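Local coordinates for protein CytC3 (Streptomyces, PDB 3GJA) that is a nonheme iron halogenase that probably chlorinates an unactivated carbon of its substrate in an oxygen- and 2-oxoglutarate-dependent reaction, at residues A[10-15]-A[90-95]; A[78-83]-A[151-156]; A[84-89]-A[147-152]. All coordinates share one frame; numbering follows the deposited sequence.

Contacts 2 and 3 set helices 75-82 and 84-94 against strand 147-152 of a cupin-type fold, and contact 1 fastens the N-terminal loop to helix 84-94. Contacts 1 and 3 share helix 84-94 and lie about 11 Å apart between centres; they touch where Phe10 N meets Asp88 OD2 at 3.0 Å and where Val90 CG2 packs on Val149 CG2 at 3.5 Å. Contacts 2 and 3 are closer, about 8 Å between centres, and share Thr151 and Ala152 of strand 147-152, with His80 O 3.5 Å from Ile86 CD1. Contacts 1 and 2 do not touch, their centres being about 18 Å apart. An acetate ion, probably from the crystallisation liquor, binds Trp150 in contact 3.

Contact 1 of 3, residues A[10-15]-A[90-95]; sequences FTFSPE and VGSLIG
Phe12 turns the edge of its ring to Leu93, whose CD1 lies near the ring plane, 3.4 Å from Phe12 CD2. The pair joins the N-terminal loop, just before helix 14-23, to the last turn of helix 84-94. A capping box starts the helix that follows: Ser13 at the N-cap reaches a backbone N just past Glu15, and Glu16 OE1 accepts from Ser13 N. Beside the apolar pair, Phe12 N donates to Ser92 OG at 2.9 Å with an N-H...O angle of 159°, the single hydrogen bond between the two segments. Ser92 OG stands beside its own backbone N and anti to the carbonyl carbon (chi1 -49°), a setting from which it also bonds Asp88 O one turn back; the hydroxyl is thus held by two backbone groups. Ser92 CB adds packing of its own, 3.9 Å from Phe12 CB and 3.8 Å from Thr11 CG2. An alanine here would take away the serine hydroxyl and would probably leave the Phe12 amide without its acceptor across the contact. Helix 84-94 supports the loop further back too, since Asp88 OD2 takes a bond from Phe10 N and the Arg89 side chain packs on the Phe12 ring. Nearby, Val90 O accepts from both Leu93 N, at 2.8 Å, and Ile94 N.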
ATOM      1  N   PHE A  10      16.376  -8.847  -3.568  1.00 51.98           N
ATOM      2  CA  PHE A  10      16.223  -7.496  -3.031  1.00 50.56           C
ATOM      3  C   PHE A  10      15.955  -7.471  -1.530  1.00 50.43           C
ATOM      4  O   PHE A  10      15.424  -6.500  -0.995  1.00 51.51           O
ATOM      5  CB  PHE A  10      15.116  -6.760  -3.786  1.00 49.17           C
ATOM      6  CG  PHE A  10      15.461  -6.476  -5.216  1.00 48.93           C
ATOM      7  CD1 PHE A  10      16.319  -5.430  -5.542  1.00 50.19           C
ATOM      8  CD2 PHE A  10      14.974  -7.283  -6.236  1.00 49.06           C
ATOM      9  CE1 PHE A  10      16.688  -5.195  -6.865  1.00 48.42           C
ATOM     10  CE2 PHE A  10      15.339  -7.059  -7.560  1.00 48.15           C
ATOM     11  CZ  PHE A  10      16.196  -6.013  -7.874  1.00 48.61           C
ATOM     12  N   THR A  11      16.338  -8.548  -0.856  1.00 49.58           N
ATOM     13  CA  THR A  11      16.171  -8.670   0.585  1.00 48.91           C
ATOM     14  C   THR A  11      16.945  -7.556   1.279  1.00 48.69           C
ATOM     15  O   THR A  11      18.011  -7.163   0.821  1.00 49.53           O
ATOM     16  CB  THR A  11      16.720 -10.024   1.085  1.00 49.74           C
ATOM     17  OG1 THR A  11      16.032 -11.091   0.423  1.00 51.34           O
ATOM     18  CG2 THR A  11      16.531 -10.158   2.590  1.00 50.10           C
ATOM     19  N   PHE A  12      16.411  -7.039   2.378  1.00 48.08           N
ATOM     20  CA  PHE A  12      17.111  -5.989   3.106  1.00 48.25           C
ATOM     21  C   PHE A  12      18.285  -6.583   3.876  1.00 49.69           C
ATOM     22  O   PHE A  12      18.273  -7.754   4.246  1.00 47.55           O
ATOM     23  CB  PHE A  12      16.185  -5.300   4.108  1.00 47.87           C
ATOM     24  CG  PHE A  12      15.333  -4.222   3.514  1.00 45.65           C
ATOM     25  CD1 PHE A  12      15.898  -3.224   2.725  1.00 43.98           C
ATOM     26  CD2 PHE A  12      13.970  -4.171   3.791  1.00 43.40           C
ATOM     27  CE1 PHE A  12      15.120  -2.184   2.222  1.00 44.05           C
ATOM     28  CE2 PHE A  12      13.180  -3.137   3.294  1.00 43.54           C
ATOM     29  CZ  PHE A  12      13.756  -2.141   2.507  1.00 43.45           C
ATOM     30  N   SER A  13      19.296  -5.760   4.117  1.00 51.35           N
ATOM     31  CA  SER A  13      20.460  -6.190   4.869  1.00 53.44           C
ATOM     32  C   SER A  13      20.041  -6.176   6.333  1.00 54.93           C
ATOM     33  O   SER A  13      19.021  -5.585   6.682  1.00 55.30           O
ATOM     34  CB  SER A  13      21.607  -5.204   4.668  1.00 53.98           C
ATOM     35  OG  SER A  13      21.315  -3.965   5.292  1.00 54.54           O
ATOM     36  N   PRO A  14      20.814  -6.827   7.212  1.00 56.59           N
ATOM     37  CA  PRO A  14      20.440  -6.827   8.629  1.00 56.91           C
ATOM     38  C   PRO A  14      20.387  -5.410   9.202  1.00 57.30           C
ATOM     39  O   PRO A  14      19.581  -5.116  10.085  1.00 57.29           O
ATOM     40  CB  PRO A  14      21.530  -7.685   9.271  1.00 57.11           C
ATOM     41  CG  PRO A  14      22.707  -7.479   8.357  1.00 56.87           C
ATOM     42  CD  PRO A  14      22.071  -7.565   6.999  1.00 56.52           C
ATOM     43  N   GLU A  15      21.243  -4.533   8.685  1.00 57.34           N
ATOM     44  CA  GLU A  15      21.290  -3.148   9.141  1.00 58.39           C
ATOM     45  C   GLU A  15      20.020  -2.395   8.740  1.00 57.70           C
ATOM     46  O   GLU A  15      19.402  -1.706   9.556  1.00 56.53           O
ATOM     47  CB  GLU A  15      22.503  -2.434   8.545  1.00 61.25           C
ATOM     48  CG  GLU A  15      22.661  -1.001   9.030  1.00 67.51           C
ATOM     49  CD  GLU A  15      23.805  -0.265   8.350  1.00 71.44           C
ATOM     50  OE1 GLU A  15      24.943  -0.786   8.362  1.00 72.82           O
ATOM     51  OE2 GLU A  15      23.567   0.841   7.812  1.00 74.01           O
ATOM     52  N   VAL A  90       9.728  -6.227   1.518  1.00 40.00           N
ATOM     53  CA  VAL A  90       8.676  -6.361   2.514  1.00 39.52           C
ATOM     54  C   VAL A  90       8.879  -7.689   3.246  1.00 41.13           C
ATOM     55  O   VAL A  90       8.758  -7.763   4.471  1.00 40.34           O
ATOM     56  CB  VAL A  90       7.277  -6.358   1.869  1.00 38.50           C
ATOM     57  CG1 VAL A  90       6.215  -6.643   2.926  1.00 34.26           C
ATOM     58  CG2 VAL A  90       7.013  -5.014   1.211  1.00 36.45           C
ATOM     59  N   GLY A  91       9.203  -8.726   2.475  1.00 42.54           N
ATOM     60  CA  GLY A  91       9.425 -10.052   3.029  1.00 41.74           C
ATOM     61  C   GLY A  91      10.513 -10.091   4.083  1.00 43.02           C
ATOM     62  O   GLY A  91      10.439 -10.883   5.017  1.00 41.07           O
ATOM     63  N   SER A  92      11.532  -9.253   3.931  1.00 43.11           N
ATOM     64  CA  SER A  92      12.614  -9.195   4.904  1.00 44.24           C
ATOM     65  C   SER A  92      12.093  -8.622   6.222  1.00 45.58           C
ATOM     66  O   SER A  92      12.723  -8.777   7.268  1.00 46.81           O
ATOM     67  CB  SER A  92      13.736  -8.289   4.401  1.00 43.75           C
ATOM     68  OG  SER A  92      14.103  -8.609   3.077  1.00 49.08           O
ATOM     69  N   LEU A  93      10.940  -7.963   6.168  1.00 44.78           N
ATOM     70  CA  LEU A  93      10.365  -7.333   7.349  1.00 44.59           C
ATOM     71  C   LEU A  93       9.299  -8.138   8.066  1.00 43.48           C
ATOM     72  O   LEU A  93       9.325  -8.258   9.289  1.00 42.71           O
ATOM     73  CB  LEU A  93       9.785  -5.967   6.970  1.00 45.47           C
ATOM     74  CG  LEU A  93      10.685  -4.725   6.918  1.00 46.02           C
ATOM     75  CD1 LEU A  93      12.074  -5.062   6.451  1.00 46.07           C
ATOM     76  CD2 LEU A  93      10.033  -3.698   6.003  1.00 44.82           C
ATOM     77  N   ILE A  94       8.354  -8.688   7.315  1.00 44.02           N
ATOM     78  CA  ILE A  94       7.279  -9.445   7.936  1.00 43.38           C
ATOM     79  C   ILE A  94       7.101 -10.881   7.442  1.00 45.58           C
ATOM     80  O   ILE A  94       6.079 -11.511   7.723  1.00 45.78           O
ATOM     81  CB  ILE A  94       5.942  -8.689   7.797  1.00 42.23           C
ATOM     82  CG1 ILE A  94       5.627  -8.438   6.321  1.00 40.46           C
ATOM     83  CG2 ILE A  94       6.026  -7.355   8.540  1.00 42.26           C
ATOM     84  CD1 ILE A  94       4.249  -7.849   6.088  1.00 37.54           C
ATOM     85  N   GLY A  95       8.083 -11.396   6.704  1.00 44.98           N
ATOM     86  CA  GLY A  95       7.998 -12.770   6.235  1.00 46.84           C
ATOM     87  C   GLY A  95       7.776 -12.977   4.750  1.00 48.18           C
ATOM     88  O   GLY A  95       7.152 -12.150   4.086  1.00 48.70           O
TER

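Contact 2 of 3, residues A[78-83]-A[151-156]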
ATOM      1  N   ALA A  78      -0.883  -5.057 -11.594  1.00 34.76           N
ATOM      2  CA  ALA A  78      -0.812  -6.431 -11.097  1.00 35.16           C
ATOM      3  C   ALA A  78       0.668  -6.771 -10.939  1.00 34.49           C
ATOM      4  O   ALA A  78       1.083  -7.377  -9.949  1.00 35.58           O
ATOM      5  CB  ALA A  78      -1.471  -7.395 -12.084  1.00 31.86           C
ATOM      6  N   GLU A  79       1.463  -6.360 -11.918  1.00 33.94           N
ATOM      7  CA  GLU A  79       2.893  -6.614 -11.886  1.00 34.36           C
ATOM      8  C   GLU A  79       3.580  -5.789 -10.800  1.00 33.80           C
ATOM      9  O   GLU A  79       4.482  -6.276 -10.116  1.00 33.55           O
ATOM     10  CB  GLU A  79       3.519  -6.277 -13.238  1.00 33.77           C
ATOM     11  CG  GLU A  79       5.016  -6.505 -13.267  1.00 36.41           C
ATOM     12  CD  GLU A  79       5.667  -5.946 -14.506  1.00 37.22           C
ATOM     13  OE1 GLU A  79       4.936  -5.501 -15.412  1.00 39.70           O
ATOM     14  OE2 GLU A  79       6.912  -5.954 -14.573  1.00 38.63           O
ATOM     15  N   HIS A  80       3.153  -4.537 -10.643  1.00 34.90           N
ATOM     16  CA  HIS A  80       3.752  -3.661  -9.641  1.00 33.38           C
ATOM     17  C   HIS A  80       3.737  -4.277  -8.246  1.00 33.06           C
ATOM     18  O   HIS A  80       4.763  -4.313  -7.577  1.00 33.08           O
ATOM     19  CB  HIS A  80       3.034  -2.305  -9.604  1.00 33.95           C
ATOM     20  CG  HIS A  80       3.821  -1.227  -8.921  1.00 34.29           C
ATOM     21  ND1 HIS A  80       4.757  -0.459  -9.581  1.00 35.43           N
ATOM     22  CD2 HIS A  80       3.853  -0.827  -7.627  1.00 35.51           C
ATOM     23  CE1 HIS A  80       5.333   0.363  -8.722  1.00 35.10           C
ATOM     24  NE2 HIS A  80       4.804   0.160  -7.529  1.00 35.22           N
ATOM     25  N   ILE A  81       2.585  -4.778  -7.805  1.00 34.46           N
ATOM     26  CA  ILE A  81       2.512  -5.353  -6.460  1.00 35.39           C
ATOM     27  C   ILE A  81       3.284  -6.667  -6.313  1.00 37.30           C
ATOM     28  O   ILE A  81       3.592  -7.087  -5.197  1.00 37.54           O
ATOM     29  CB  ILE A  81       1.026  -5.535  -5.992  1.00 35.61           C
ATOM     30  CG1 ILE A  81       0.266  -6.485  -6.921  1.00 36.95           C
ATOM     31  CG2 ILE A  81       0.323  -4.182  -5.968  1.00 32.11           C
ATOM     32  CD1 ILE A  81       0.242  -7.921  -6.438  1.00 38.51           C
ATOM     33  N   MET A  82       3.620  -7.289  -7.444  1.00 37.53           N
ATOM     34  CA  MET A  82       4.372  -8.548  -7.463  1.00 38.30           C
ATOM     35  C   MET A  82       5.886  -8.329  -7.553  1.00 38.90           C
ATOM     36  O   MET A  82       6.670  -9.256  -7.357  1.00 37.66           O
ATOM     37  CB  MET A  82       3.934  -9.405  -8.665  1.00 36.81           C
ATOM     38  CG  MET A  82       2.543 -10.030  -8.552  1.00 36.17           C
ATOM     39  SD  MET A  82       2.413 -11.138  -7.119  1.00 39.91           S
ATOM     40  CE  MET A  82       3.170 -12.655  -7.759  1.00 38.42           C
ATOM     41  N   ARG A  83       6.292  -7.105  -7.864  1.00 40.02           N
ATOM     42  CA  ARG A  83       7.704  -6.772  -8.022  1.00 40.04           C
ATOM     43  C   ARG A  83       8.673  -7.243  -6.939  1.00 41.11           C
ATOM     44  O   ARG A  83       8.477  -6.987  -5.751  1.00 40.65           O
ATOM     45  CB  ARG A  83       7.853  -5.262  -8.214  1.00 42.51           C
ATOM     46  CG  ARG A  83       7.760  -4.843  -9.657  1.00 44.08           C
ATOM     47  CD  ARG A  83       9.064  -5.175 -10.349  1.00 47.00           C
ATOM     48  NE  ARG A  83       8.889  -5.351 -11.780  1.00 48.48           N
ATOM     49  CZ  ARG A  83       9.885  -5.342 -12.657  1.00 48.19           C
ATOM     50  NH1 ARG A  83      11.136  -5.164 -12.244  1.00 46.68           N
ATOM     51  NH2 ARG A  83       9.628  -5.506 -13.947  1.00 48.99           N
ATOM     52  N   THR A 151       4.829   3.978  -3.675  1.00 32.99           N
ATOM     53  CA  THR A 151       5.658   4.270  -4.840  1.00 32.19           C
ATOM     54  C   THR A 151       5.261   5.603  -5.465  1.00 32.46           C
ATOM     55  O   THR A 151       4.078   5.874  -5.676  1.00 32.13           O
ATOM     56  CB  THR A 151       5.526   3.173  -5.932  1.00 32.92           C
ATOM     57  OG1 THR A 151       5.901   1.900  -5.391  1.00 34.83           O
ATOM     58  CG2 THR A 151       6.437   3.483  -7.121  1.00 30.76           C
ATOM     59  N   ALA A 152       6.251   6.433  -5.761  1.00 31.67           N
ATOM     60  CA  ALA A 152       5.991   7.723  -6.385  1.00 31.78           C
ATOM     61  C   ALA A 152       5.890   7.509  -7.893  1.00 32.07           C
ATOM     62  O   ALA A 152       6.858   7.099  -8.528  1.00 31.55           O
ATOM     63  CB  ALA A 152       7.120   8.692  -6.063  1.00 30.66           C
ATOM     64  N   PHE A 153       4.716   7.763  -8.463  1.00 31.73           N
ATOM     65  CA  PHE A 153       4.512   7.589  -9.903  1.00 33.66           C
ATOM     66  C   PHE A 153       4.895   8.889 -10.590  1.00 35.49           C
ATOM     67  O   PHE A 153       5.237   8.926 -11.771  1.00 34.87           O
ATOM     68  CB  PHE A 153       3.043   7.250 -10.197  1.00 31.95           C
ATOM     69  CG  PHE A 153       2.715   5.776 -10.083  1.00 30.86           C
ATOM     70  CD1 PHE A 153       3.637   4.874  -9.554  1.00 29.25           C
ATOM     71  CD2 PHE A 153       1.480   5.297 -10.500  1.00 29.82           C
ATOM     72  CE1 PHE A 153       3.338   3.520  -9.446  1.00 30.60           C
ATOM     73  CE2 PHE A 153       1.165   3.934 -10.393  1.00 30.48           C
ATOM     74  CZ  PHE A 153       2.093   3.050  -9.868  1.00 30.76           C
ATOM     75  N   THR A 154       4.816   9.953  -9.808  1.00 34.55           N
ATOM     76  CA  THR A 154       5.143  11.304 -10.223  1.00 35.49           C
ATOM     77  C   THR A 154       6.205  11.685  -9.190  1.00 35.87           C
ATOM     78  O   THR A 154       6.385  10.959  -8.217  1.00 35.40           O
ATOM     79  CB  THR A 154       3.878  12.178 -10.077  1.00 37.07           C
ATOM     80  OG1 THR A 154       3.408  12.568 -11.370  1.00 39.98           O
ATOM     81  CG2 THR A 154       4.138  13.371  -9.222  1.00 37.45           C
ATOM     82  N   HIS A 155       6.931  12.778  -9.373  1.00 35.14           N
ATOM     83  CA  HIS A 155       7.911  13.109  -8.348  1.00 36.25           C
ATOM     84  C   HIS A 155       7.154  13.591  -7.106  1.00 36.02           C
ATOM     85  O   HIS A 155       6.094  14.203  -7.213  1.00 35.36           O
ATOM     86  CB  HIS A 155       8.889  14.200  -8.829  1.00 38.47           C
ATOM     87  CG  HIS A 155       8.246  15.529  -9.091  1.00 43.10           C
ATOM     88  ND1 HIS A 155       8.945  16.717  -9.029  1.00 46.05           N
ATOM     89  CD2 HIS A 155       6.981  15.859  -9.449  1.00 44.11           C
ATOM     90  CE1 HIS A 155       8.140  17.719  -9.337  1.00 42.93           C
ATOM     91  NE2 HIS A 155       6.943  17.225  -9.597  1.00 45.29           N
ATOM     92  N   SER A 156       7.679  13.283  -5.931  1.00 34.56           N
ATOM     93  CA  SER A 156       7.053  13.729  -4.695  1.00 36.22           C
ATOM     94  C   SER A 156       8.070  14.653  -4.051  1.00 36.08           C
ATOM     95  O   SER A 156       9.112  14.210  -3.563  1.00 34.11           O
ATOM     96  CB  SER A 156       6.753  12.553  -3.764  1.00 35.60           C
ATOM     97  OG  SER A 156       6.111  13.013  -2.590  1.00 33.83           O
TER
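One face of the His80 imidazole receives the edge of the Phe153 ring, and the imidazole edge carries Thr151 OG1. The aromatic pair is T-shaped: the planes stand at 79° and the centroids are 5.5 Å apart, with Phe153 CE1 leading at 3.8 Å from His80 CE1. In the imidazole plane, His80 NE2 donates to Thr151 OG1 at 3.0 Å with an N-H...O angle of 163°, nearly straight and without measurable tilt out of the ring. His80 and Thr151 approach from opposite directions, and the histidine CG is anti to its backbone N (chi1 -163°), which sends the ring off helix 75-82 toward the strand. Thr151 CG2 sits 3.7 Å from His80 CE1, so hydroxyl and methyl both border the same end of the imidazole. The arrangement is a helix-on-sheet contact of the cupin fold: helix 75-82 meets strand 147-152 where it runs out into the loop bearing Phe153. All three side chains are buried, and the bond between NE2 and OG1 gives each of these polar atoms a partner. Phe256, on the adjacent strand 253-262, meets both the His80 and the Phe153 rings, while Met37 of helix 34-49 touches Thr151 and Phe153. Arg83, at the N-cap position of helix 84-94, sends NH2 back to Glu79 OE2 at 2.8 Å in a salt bridge, in the guanidinium plane; Arg40 NH2 bridges to the same carboxylate oxygen.

Contact 3 of 3, residues A[84-89]-A[147-152]; sequences PEIVDR and ITVWTA. With ACT (acetate ion), chain E.
Ile86 faces Val149, and its CB divides into two branches that both reach the valine. The CG2 methyl, anti to the backbone N, makes the closest approach, 3.7 Å from Val149 CG2, and also borders Val149 CG1. Along the second branch, CG1 comes within 3.9 Å of Val149 CG1. The chain then runs on extended (chi2 179°), which takes CD1 past the same valine methyl, also at 3.9 Å, and on toward Thr151 OG1, 4.3 Å away. That last approach is loose packing of a methyl; the hydroxyl's polar partner is His80 NE2. Val149 therefore meets the isoleucine with both methyls, the helix packing on the sheet here through apolar branches. On the helix, Arg89 curls back to the carbonyl of Glu85: NE donates to Glu85 O at 2.7 Å with an N-H...O angle of 158°, in the carbonyl plane. Trp150, next along the strand, projects from the opposite side of the sheet to Val149. Its NE1 donates to acetate OXT at 2.6 Å, OXT approaching at the indole edge, although the N-H...O angle of 143° is well short of straight. Helix 84-94 lies over strand 147-152, which is flanked in the antiparallel sheet by strands 230-235 and 253-262; Tyr260 of the latter touches both Ile86 and Val149, and Val90, one helical turn on, also packs on Val149.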
ATOM      1  N   PRO A  84       9.741  -7.952  -7.348  1.00 40.46           N
ATOM      2  CA  PRO A  84      10.753  -8.457  -6.414  1.00 40.23           C
ATOM      3  C   PRO A  84      11.335  -7.301  -5.605  1.00 40.54           C
ATOM      4  O   PRO A  84      11.616  -7.439  -4.409  1.00 39.42           O
ATOM      5  CB  PRO A  84      11.791  -9.082  -7.342  1.00 40.36           C
ATOM      6  CG  PRO A  84      10.955  -9.579  -8.477  1.00 38.60           C
ATOM      7  CD  PRO A  84      10.004  -8.434  -8.716  1.00 38.31           C
ATOM      8  N   GLU A  85      11.515  -6.163  -6.273  1.00 39.40           N
ATOM      9  CA  GLU A  85      12.055  -4.970  -5.630  1.00 38.97           C
ATOM     10  C   GLU A  85      11.177  -4.545  -4.456  1.00 38.70           C
ATOM     11  O   GLU A  85      11.641  -3.881  -3.528  1.00 38.39           O
ATOM     12  CB  GLU A  85      12.185  -3.830  -6.645  1.00 38.69           C
ATOM     13  CG  GLU A  85      13.174  -4.131  -7.766  1.00 41.51           C
ATOM     14  CD  GLU A  85      12.547  -4.857  -8.950  1.00 41.51           C
ATOM     15  OE1 GLU A  85      11.552  -5.589  -8.772  1.00 40.12           O
ATOM     16  OE2 GLU A  85      13.064  -4.699 -10.071  1.00 44.85           O
ATOM     17  N   ILE A  86       9.904  -4.925  -4.495  1.00 37.78           N
ATOM     18  CA  ILE A  86       9.007  -4.605  -3.397  1.00 37.45           C
ATOM     19  C   ILE A  86       8.872  -5.803  -2.463  1.00 38.09           C
ATOM     20  O   ILE A  86       9.160  -5.708  -1.268  1.00 38.71           O
ATOM     21  CB  ILE A  86       7.602  -4.207  -3.896  1.00 34.73           C
ATOM     22  CG1 ILE A  86       7.652  -2.834  -4.570  1.00 35.66           C
ATOM     23  CG2 ILE A  86       6.624  -4.164  -2.727  1.00 34.07           C
ATOM     24  CD1 ILE A  86       6.305  -2.370  -5.122  1.00 32.16           C
ATOM     25  N   VAL A  87       8.445  -6.930  -3.026  1.00 37.80           N
ATOM     26  CA  VAL A  87       8.232  -8.162  -2.274  1.00 38.34           C
ATOM     27  C   VAL A  87       9.435  -8.676  -1.481  1.00 39.12           C
ATOM     28  O   VAL A  87       9.289  -9.070  -0.326  1.00 38.52           O
ATOM     29  CB  VAL A  87       7.717  -9.272  -3.214  1.00 39.77           C
ATOM     30  CG1 VAL A  87       7.681 -10.604  -2.486  1.00 40.50           C
ATOM     31  CG2 VAL A  87       6.328  -8.907  -3.714  1.00 38.31           C
ATOM     32  N   ASP A  88      10.622  -8.685  -2.076  1.00 39.25           N
ATOM     33  CA  ASP A  88      11.783  -9.157  -1.328  1.00 41.43           C
ATOM     34  C   ASP A  88      12.046  -8.256  -0.123  1.00 41.47           C
ATOM     35  O   ASP A  88      12.459  -8.728   0.937  1.00 41.06           O
ATOM     36  CB  ASP A  88      13.046  -9.194  -2.197  1.00 43.92           C
ATOM     37  CG  ASP A  88      12.974 -10.232  -3.302  1.00 44.16           C
ATOM     38  OD1 ASP A  88      12.134 -11.151  -3.213  1.00 42.89           O
ATOM     39  OD2 ASP A  88      13.777 -10.125  -4.255  1.00 45.39           O
ATOM     40  N   ARG A  89      11.814  -6.956  -0.285  1.00 42.34           N
ATOM     41  CA  ARG A  89      12.052  -6.026   0.812  1.00 41.90           C
ATOM     42  C   ARG A  89      10.996  -6.141   1.902  1.00 41.02           C
ATOM     43  O   ARG A  89      11.331  -6.166   3.084  1.00 40.95           O
ATOM     44  CB  ARG A  89      12.157  -4.589   0.285  1.00 42.92           C
ATOM     45  CG  ARG A  89      13.518  -4.306  -0.352  1.00 45.96           C
ATOM     46  CD  ARG A  89      13.723  -2.849  -0.727  1.00 44.71           C
ATOM     47  NE  ARG A  89      13.617  -2.658  -2.164  1.00 49.64           N
ATOM     48  CZ  ARG A  89      14.579  -2.162  -2.937  1.00 46.51           C
ATOM     49  NH1 ARG A  89      15.738  -1.792  -2.424  1.00 46.51           N
ATOM     50  NH2 ARG A  89      14.375  -2.044  -4.236  1.00 48.24           N
ATOM     51  N   ILE A 147       2.172  -3.377   6.336  1.00 37.98           N
ATOM     52  CA  ILE A 147       3.325  -2.783   5.678  1.00 37.46           C
ATOM     53  C   ILE A 147       2.834  -2.121   4.402  1.00 37.91           C
ATOM     54  O   ILE A 147       2.239  -2.771   3.538  1.00 37.79           O
ATOM     55  CB  ILE A 147       4.379  -3.858   5.338  1.00 37.82           C
ATOM     56  CG1 ILE A 147       4.982  -4.403   6.635  1.00 37.10           C
ATOM     57  CG2 ILE A 147       5.475  -3.273   4.442  1.00 35.48           C
ATOM     58  CD1 ILE A 147       5.777  -3.381   7.410  1.00 37.15           C
ATOM     59  N   THR A 148       3.080  -0.821   4.301  1.00 37.19           N
ATOM     60  CA  THR A 148       2.656  -0.029   3.154  1.00 35.14           C
ATOM     61  C   THR A 148       3.860   0.336   2.298  1.00 33.96           C
ATOM     62  O   THR A 148       4.866   0.817   2.811  1.00 35.04           O
ATOM     63  CB  THR A 148       1.963   1.278   3.629  1.00 36.62           C
ATOM     64  OG1 THR A 148       0.877   0.948   4.505  1.00 37.57           O
ATOM     65  CG2 THR A 148       1.435   2.088   2.450  1.00 32.98           C
ATOM     66  N   VAL A 149       3.760   0.082   0.999  1.00 33.55           N
ATOM     67  CA  VAL A 149       4.821   0.417   0.059  1.00 30.66           C
ATOM     68  C   VAL A 149       4.246   1.531  -0.815  1.00 30.47           C
ATOM     69  O   VAL A 149       3.383   1.292  -1.658  1.00 30.57           O
ATOM     70  CB  VAL A 149       5.205  -0.797  -0.822  1.00 29.28           C
ATOM     71  CG1 VAL A 149       6.339  -0.421  -1.772  1.00 25.51           C
ATOM     72  CG2 VAL A 149       5.624  -1.957   0.059  1.00 28.25           C
ATOM     73  N   TRP A 150       4.725   2.750  -0.590  1.00 32.55           N
ATOM     74  CA  TRP A 150       4.260   3.947  -1.301  1.00 32.28           C
ATOM     75  C   TRP A 150       5.219   4.299  -2.446  1.00 33.19           C
ATOM     76  O   TRP A 150       6.295   4.851  -2.209  1.00 32.74           O
ATOM     77  CB  TRP A 150       4.213   5.108  -0.306  1.00 31.96           C
ATOM     78  CG  TRP A 150       3.270   6.232  -0.605  1.00 30.47           C
ATOM     79  CD1 TRP A 150       2.030   6.419  -0.061  1.00 32.27           C
ATOM     80  CD2 TRP A 150       3.542   7.402  -1.389  1.00 31.97           C
ATOM     81  NE1 TRP A 150       1.520   7.639  -0.440  1.00 31.79           N
ATOM     82  CE2 TRP A 150       2.425   8.265  -1.255  1.00 32.03           C
ATOM     83  CE3 TRP A 150       4.623   7.811  -2.185  1.00 31.75           C
ATOM     84  CZ2 TRP A 150       2.359   9.512  -1.885  1.00 29.72           C
ATOM     85  CZ3 TRP A 150       4.557   9.060  -2.815  1.00 32.79           C
ATOM     86  CH2 TRP A 150       3.433   9.893  -2.659  1.00 32.24           C
ATOM     87  N   THR A 151       4.829   3.978  -3.675  1.00 32.99           N
ATOM     88  CA  THR A 151       5.658   4.270  -4.840  1.00 32.19           C
ATOM     89  C   THR A 151       5.261   5.603  -5.465  1.00 32.46           C
ATOM     90  O   THR A 151       4.078   5.874  -5.676  1.00 32.13           O
ATOM     91  CB  THR A 151       5.526   3.173  -5.932  1.00 32.92           C
ATOM     92  OG1 THR A 151       5.901   1.900  -5.391  1.00 34.83           O
ATOM     93  CG2 THR A 151       6.437   3.483  -7.121  1.00 30.76           C
ATOM     94  N   ALA A 152       6.251   6.433  -5.761  1.00 31.67           N
ATOM     95  CA  ALA A 152       5.991   7.723  -6.385  1.00 31.78           C
ATOM     96  C   ALA A 152       5.890   7.509  -7.893  1.00 32.07           C
ATOM     97  O   ALA A 152       6.858   7.099  -8.528  1.00 31.55           O
ATOM     98  CB  ALA A 152       7.120   8.692  -6.063  1.00 30.66           C
TER
HETATM   99  C   ACT E 322      -0.688   9.760   1.676  1.00 60.08           C
HETATM  100  O   ACT E 322      -0.818  10.913   0.989  1.00 62.20           O
HETATM  101  OXT ACT E 322      -0.215   8.796   1.139  1.00 59.16           O
HETATM  102  CH3 ACT E 322      -1.135   9.674   3.115  1.00 58.85           C